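Local coordinates for protein SusD homolog (Bacteroides ovatus, PDB 4F53) that probably binds mucin O-glycans at the cell surface, as a SusD/RagB-family outer-membrane lipoprotein built on a TPR-like helical scaffold, at residues A[285-288]-A[289-293]; A[308-311]-A[312-315]. All blocks are in the same frame, centred on the assembly; numbering follows the deposited sequence.

Interaction 1 of 2, residues A[285-288]-A[289-293]; sequences KSTF and GTVSG
From T287, the N-cap residue, the chain turns into the short helix 288-291, and the carbonyl oxygen of T287 takes the amide of V291 at 3.2 Å (N to O) in an almost straight i to i+4 bond, with the amide of T290 adding a weak one. Although T287 stands at the N-cap position, its hydroxyl makes no capping bond; its CB lies 4.0 Å from T290 OG1. V291 brings CB and CG2 alongside the T287 carbonyl oxygen, V291 CG2 lying 3.6 Å from T287 O.

The one side-chain hydrogen bond between the two segments comes from S292. With OG placed between its own backbone N and carbonyl carbon (chi1 70°), the hydroxyl folds back one turn, and S292 OG donates to F288 O at 2.7 Å. S292 N donates to F288 O at 2.8 Å, and the two donors approach from opposite faces of the carbonyl plane. S292 OG in turn accepts from the amide of Y296, whose ring meets that of F288. G293 closes the far end in a Schellman motif. At the first turn, E300 receives the amides of F288 and G289 on its two carboxylate oxygens, and its negative charge probably suits the helix N-terminus; at the C-terminal end F288 O is held by both the hydroxyl and the backbone amide of S292.

Interaction 2 of 2, residues A[308-311]-A[312-315]; sequences GILQ and GQYN
I309 lays its CG2 methyl over the centre of the Y314 ring, 3.7 Å from the centroid and only 4° off the ring normal, a nearly ideal CH-pi contact. Placing CG2 anti to the I309 backbone N turns this methyl onto the ring, where I309 CG2 also meets Q313 O at 3.3 Å. I309 CB covers the phenol end of that face, 3.8 Å from Y314 CE2, and CD1 reaches the CD2-CE2 side. Y406 joins the cluster from another loop, touching I309 and donating its hydroxyl to Q313 O.

The chain can bring residues 309 and 314 together because L310 to Q313 form a type II beta turn, closed by the Q313 amide on L310 O at 2.9 Å (N to O). G312 occupies the third position of the turn with positive phi, where a CB would collide with the carbonyl oxygen of Q311; glycine is the expected residue there.

Across the mouth of the turn, the Q313 side chain runs extended beyond CG and sets its amide beside L310, with Q313 OE1 3.3 Å from L310 CB and the L310 CD2 methyl against Q313 CD. A water bridges the pair, accepting from L310 N and donating to Q313 OE1, its oxygen 2.9 Å from Q313 OE1. Q311 bends at chi2 (73°), which brings its OE1 to the edge of the Y314 ring, amide and ring planes 72° apart. A second water donates to Q311 OE1 and hydrogen-bonds Y314 OH, its oxygen 2.8 Å from Y314 OH. Q311 is gripped from outside as well: R74 donates to OE1, and NE2 donates to the carbonyl oxygen of G68.

In the fold
Both interactions are local contacts at the surface, about 19 Å apart between centres and in series along the chain, between helix 279-282 and strand 332-335. They hold different elements: interaction 1 builds a short helix, while interaction 2 reverses a loop without regular structure. Each has one buried residue among those that touch, F288 and I309; F288 packs on other loops. In 285-293 the contact is largely polar and made by backbone amides and carbonyls. In 308-315 one backbone bond closes the turn, beside an aliphatic-aromatic overlap and two bridging waters. Their nearest atoms are about 7 Å apart and their neighbours differ: E300 and Y296 for one, R74 and Y406 for the other.

Interaction 1 of 2, residues A[285-288]-A[289-293]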
ATOM      1  N   LYS A 285      -7.486 -16.724 -15.006  1.00 34.25           N
ATOM      2  CA  LYS A 285      -7.309 -16.449 -16.425  1.00 33.83           C
ATOM      3  C   LYS A 285      -8.527 -15.634 -16.903  1.00 35.62           C
ATOM      4  O   LYS A 285      -9.571 -15.570 -16.230  1.00 32.62           O
ATOM      5  CB  LYS A 285      -7.129 -17.746 -17.227  1.00 36.39           C
ATOM      6  CG  LYS A 285      -5.848 -18.484 -16.852  1.00 37.30           C
ATOM      7  CD  LYS A 285      -5.425 -19.448 -17.923  1.00 39.05           C
ATOM      8  CE  LYS A 285      -4.265 -20.290 -17.452  1.00 51.06           C
ATOM      9  NZ  LYS A 285      -3.911 -21.335 -18.444  1.00 67.66           N
ATOM     10  N   SER A 286      -8.351 -14.957 -18.018  1.00 34.54           N
ATOM     11  CA  SER A 286      -9.367 -14.117 -18.651  1.00 34.72           C
ATOM     12  C   SER A 286     -10.633 -14.931 -19.006  1.00 38.67           C
ATOM     13  O   SER A 286     -10.565 -16.148 -19.138  1.00 37.63           O
ATOM     14  CB  SER A 286      -8.777 -13.466 -19.894  1.00 36.64           C
ATOM     15  OG  SER A 286      -8.349 -14.463 -20.806  1.00 46.22           O
ATOM     16  N   THR A 287     -11.791 -14.254 -19.116  1.00 36.41           N
ATOM     17  CA  THR A 287     -13.080 -14.885 -19.419  1.00 36.91           C
ATOM     18  C   THR A 287     -13.749 -14.113 -20.581  1.00 42.74           C
ATOM     19  O   THR A 287     -14.943 -13.784 -20.520  1.00 42.98           O
ATOM     20  CB  THR A 287     -13.964 -14.906 -18.138  1.00 39.32           C
ATOM     21  OG1 THR A 287     -14.218 -13.558 -17.763  1.00 41.02           O
ATOM     22  CG2 THR A 287     -13.317 -15.636 -16.950  1.00 30.17           C
ATOM     23  N   PHE A 288     -12.951 -13.771 -21.615  1.00 39.27           N
ATOM     24  CA  PHE A 288     -13.428 -13.013 -22.772  1.00 39.05           C
ATOM     25  C   PHE A 288     -14.528 -13.770 -23.544  1.00 46.37           C
ATOM     26  O   PHE A 288     -15.458 -13.134 -24.030  1.00 46.58           O
ATOM     27  CB  PHE A 288     -12.274 -12.626 -23.699  1.00 40.15           C
ATOM     28  CG  PHE A 288     -11.327 -11.622 -23.090  1.00 40.00           C
ATOM     29  CD1 PHE A 288     -11.780 -10.374 -22.683  1.00 40.35           C
ATOM     30  CD2 PHE A 288      -9.979 -11.921 -22.926  1.00 39.78           C
ATOM     31  CE1 PHE A 288     -10.904  -9.445 -22.131  1.00 38.87           C
ATOM     32  CE2 PHE A 288      -9.107 -10.987 -22.376  1.00 40.89           C
ATOM     33  CZ  PHE A 288      -9.576  -9.758 -21.979  1.00 38.00           C
ATOM     34  N   GLY A 289     -14.427 -15.096 -23.617  1.00 42.86           N
ATOM     35  CA  GLY A 289     -15.424 -15.927 -24.272  1.00 43.64           C
ATOM     36  C   GLY A 289     -16.791 -15.829 -23.620  1.00 47.81           C
ATOM     37  O   GLY A 289     -17.806 -15.758 -24.314  1.00 50.37           O
ATOM     38  N   THR A 290     -16.826 -15.794 -22.288  1.00 43.41           N
ATOM     39  CA  THR A 290     -18.043 -15.646 -21.479  1.00 43.47           C
ATOM     40  C   THR A 290     -18.675 -14.266 -21.751  1.00 49.11           C
ATOM     41  O   THR A 290     -19.796 -14.187 -22.236  1.00 50.83           O
ATOM     42  CB  THR A 290     -17.692 -15.823 -19.982  1.00 49.63           C
ATOM     43  OG1 THR A 290     -16.908 -17.005 -19.818  1.00 53.53           O
ATOM     44  CG2 THR A 290     -18.926 -15.866 -19.069  1.00 44.92           C
ATOM     45  N   VAL A 291     -17.927 -13.201 -21.474  1.00 44.66           N
ATOM     46  CA  VAL A 291     -18.305 -11.798 -21.640  1.00 44.57           C
ATOM     47  C   VAL A 291     -18.757 -11.491 -23.110  1.00 49.82           C
ATOM     48  O   VAL A 291     -19.738 -10.768 -23.316  1.00 50.47           O
ATOM     49  CB  VAL A 291     -17.093 -10.932 -21.174  1.00 47.11           C
ATOM     50  CG1 VAL A 291     -17.161  -9.513 -21.697  1.00 47.18           C
ATOM     51  CG2 VAL A 291     -16.975 -10.936 -19.649  1.00 45.37           C
ATOM     52  N   SER A 292     -18.061 -12.064 -24.104  1.00 46.51           N
ATOM     53  CA  SER A 292     -18.325 -11.825 -25.517  1.00 48.82           C
ATOM     54  C   SER A 292     -19.481 -12.655 -26.089  1.00 57.70           C
ATOM     55  O   SER A 292     -19.829 -12.467 -27.261  1.00 59.85           O
ATOM     56  CB  SER A 292     -17.074 -12.124 -26.335  1.00 51.44           C
ATOM     57  OG  SER A 292     -16.782 -13.509 -26.361  1.00 53.58           O
ATOM     58  N   GLY A 293     -20.015 -13.591 -25.299  1.00 54.41           N
ATOM     59  CA  GLY A 293     -21.037 -14.522 -25.754  1.00 55.45           C
ATOM     60  C   GLY A 293     -20.469 -15.424 -26.838  1.00 62.97           C
ATOM     61  O   GLY A 293     -21.162 -15.766 -27.806  1.00 65.32           O
TER

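Interaction 2 of 2, residues A[308-311]-A[312-315]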
ATOM      1  N   GLY A 308      -5.812   3.418 -16.002  1.00 31.48           N
ATOM      2  CA  GLY A 308      -5.984   4.767 -16.511  1.00 32.23           C
ATOM      3  C   GLY A 308      -6.784   4.908 -17.788  1.00 37.32           C
ATOM      4  O   GLY A 308      -6.623   5.905 -18.495  1.00 38.05           O
ATOM      5  N   ILE A 309      -7.656   3.940 -18.098  1.00 34.50           N
ATOM      6  CA  ILE A 309      -8.562   4.063 -19.255  1.00 35.64           C
ATOM      7  C   ILE A 309      -9.623   5.106 -18.856  1.00 40.21           C
ATOM      8  O   ILE A 309     -10.159   5.031 -17.751  1.00 39.17           O
ATOM      9  CB  ILE A 309      -9.186   2.705 -19.686  1.00 37.33           C
ATOM     10  CG1 ILE A 309      -8.102   1.705 -20.170  1.00 36.66           C
ATOM     11  CG2 ILE A 309     -10.290   2.922 -20.741  1.00 35.90           C
ATOM     12  CD1 ILE A 309      -8.590   0.226 -20.282  1.00 31.03           C
ATOM     13  N   LEU A 310      -9.856   6.112 -19.695  1.00 39.65           N
ATOM     14  CA  LEU A 310     -10.810   7.169 -19.372  1.00 40.88           C
ATOM     15  C   LEU A 310     -12.197   6.591 -19.278  1.00 46.91           C
ATOM     16  O   LEU A 310     -12.570   5.733 -20.087  1.00 47.96           O
ATOM     17  CB  LEU A 310     -10.775   8.306 -20.427  1.00 42.18           C
ATOM     18  CG  LEU A 310     -11.372   9.674 -20.019  1.00 47.18           C
ATOM     19  CD1 LEU A 310     -10.393  10.487 -19.137  1.00 46.20           C
ATOM     20  CD2 LEU A 310     -11.707  10.514 -21.256  1.00 47.90           C
ATOM     21  N   GLN A 311     -12.960   7.053 -18.277  1.00 44.10           N
ATOM     22  CA  GLN A 311     -14.359   6.680 -18.098  1.00 45.00           C
ATOM     23  C   GLN A 311     -15.098   6.999 -19.392  1.00 49.66           C
ATOM     24  O   GLN A 311     -14.947   8.103 -19.926  1.00 51.44           O
ATOM     25  CB  GLN A 311     -14.962   7.433 -16.899  1.00 46.32           C
ATOM     26  CG  GLN A 311     -16.213   6.781 -16.330  1.00 55.11           C
ATOM     27  CD  GLN A 311     -15.975   5.514 -15.540  1.00 52.97           C
ATOM     28  OE1 GLN A 311     -14.853   5.169 -15.161  1.00 45.19           O
ATOM     29  NE2 GLN A 311     -17.047   4.767 -15.301  1.00 38.78           N
ATOM     30  N   GLY A 312     -15.789   5.994 -19.926  1.00 45.45           N
ATOM     31  CA  GLY A 312     -16.536   6.091 -21.174  1.00 45.38           C
ATOM     32  C   GLY A 312     -15.759   5.631 -22.392  1.00 49.84           C
ATOM     33  O   GLY A 312     -16.297   5.654 -23.496  1.00 52.05           O
ATOM     34  N   GLN A 313     -14.492   5.207 -22.220  1.00 45.88           N
ATOM     35  CA  GLN A 313     -13.624   4.807 -23.338  1.00 45.26           C
ATOM     36  C   GLN A 313     -13.086   3.389 -23.189  1.00 46.36           C
ATOM     37  O   GLN A 313     -11.967   3.096 -23.609  1.00 45.13           O
ATOM     38  CB  GLN A 313     -12.469   5.805 -23.495  1.00 45.89           C
ATOM     39  CG  GLN A 313     -12.971   7.167 -23.956  1.00 53.49           C
ATOM     40  CD  GLN A 313     -11.897   8.196 -24.145  1.00 61.99           C
ATOM     41  OE1 GLN A 313     -10.740   8.033 -23.751  1.00 53.93           O
ATOM     42  NE2 GLN A 313     -12.271   9.307 -24.747  1.00 54.51           N
ATOM     43  N   TYR A 314     -13.906   2.502 -22.617  1.00 41.60           N
ATOM     44  CA  TYR A 314     -13.561   1.092 -22.430  1.00 39.32           C
ATOM     45  C   TYR A 314     -14.080   0.252 -23.555  1.00 43.98           C
ATOM     46  O   TYR A 314     -15.195   0.495 -24.038  1.00 41.94           O
ATOM     47  CB  TYR A 314     -14.191   0.558 -21.141  1.00 38.41           C
ATOM     48  CG  TYR A 314     -13.510   0.997 -19.872  1.00 38.26           C
ATOM     49  CD1 TYR A 314     -13.879   2.182 -19.231  1.00 40.98           C
ATOM     50  CD2 TYR A 314     -12.538   0.208 -19.275  1.00 36.67           C
ATOM     51  CE1 TYR A 314     -13.250   2.591 -18.055  1.00 40.17           C
ATOM     52  CE2 TYR A 314     -11.907   0.603 -18.100  1.00 36.50           C
ATOM     53  CZ  TYR A 314     -12.272   1.791 -17.493  1.00 40.39           C
ATOM     54  OH  TYR A 314     -11.679   2.159 -16.330  1.00 38.31           O
ATOM     55  N   ASN A 315     -13.325  -0.797 -23.920  1.00 41.99           N
ATOM     56  CA  ASN A 315     -13.841  -1.797 -24.854  1.00 42.69           C
ATOM     57  C   ASN A 315     -14.936  -2.551 -24.076  1.00 45.97           C
ATOM     58  O   ASN A 315     -14.746  -2.774 -22.872  1.00 45.61           O
ATOM     59  CB  ASN A 315     -12.713  -2.717 -25.313  1.00 42.66           C
ATOM     60  CG  ASN A 315     -11.889  -2.169 -26.448  1.00 55.03           C
ATOM     61  OD1 ASN A 315     -12.391  -1.507 -27.364  1.00 48.57           O
ATOM     62  ND2 ASN A 315     -10.612  -2.495 -26.443  1.00 43.35           N
TER
HETATM   63  O   HOH W   1      -8.888   6.118 -22.499  1.00 40.22           O
HETATM   64  O   HOH W   2     -13.732   2.443 -14.492  1.00 34.94           O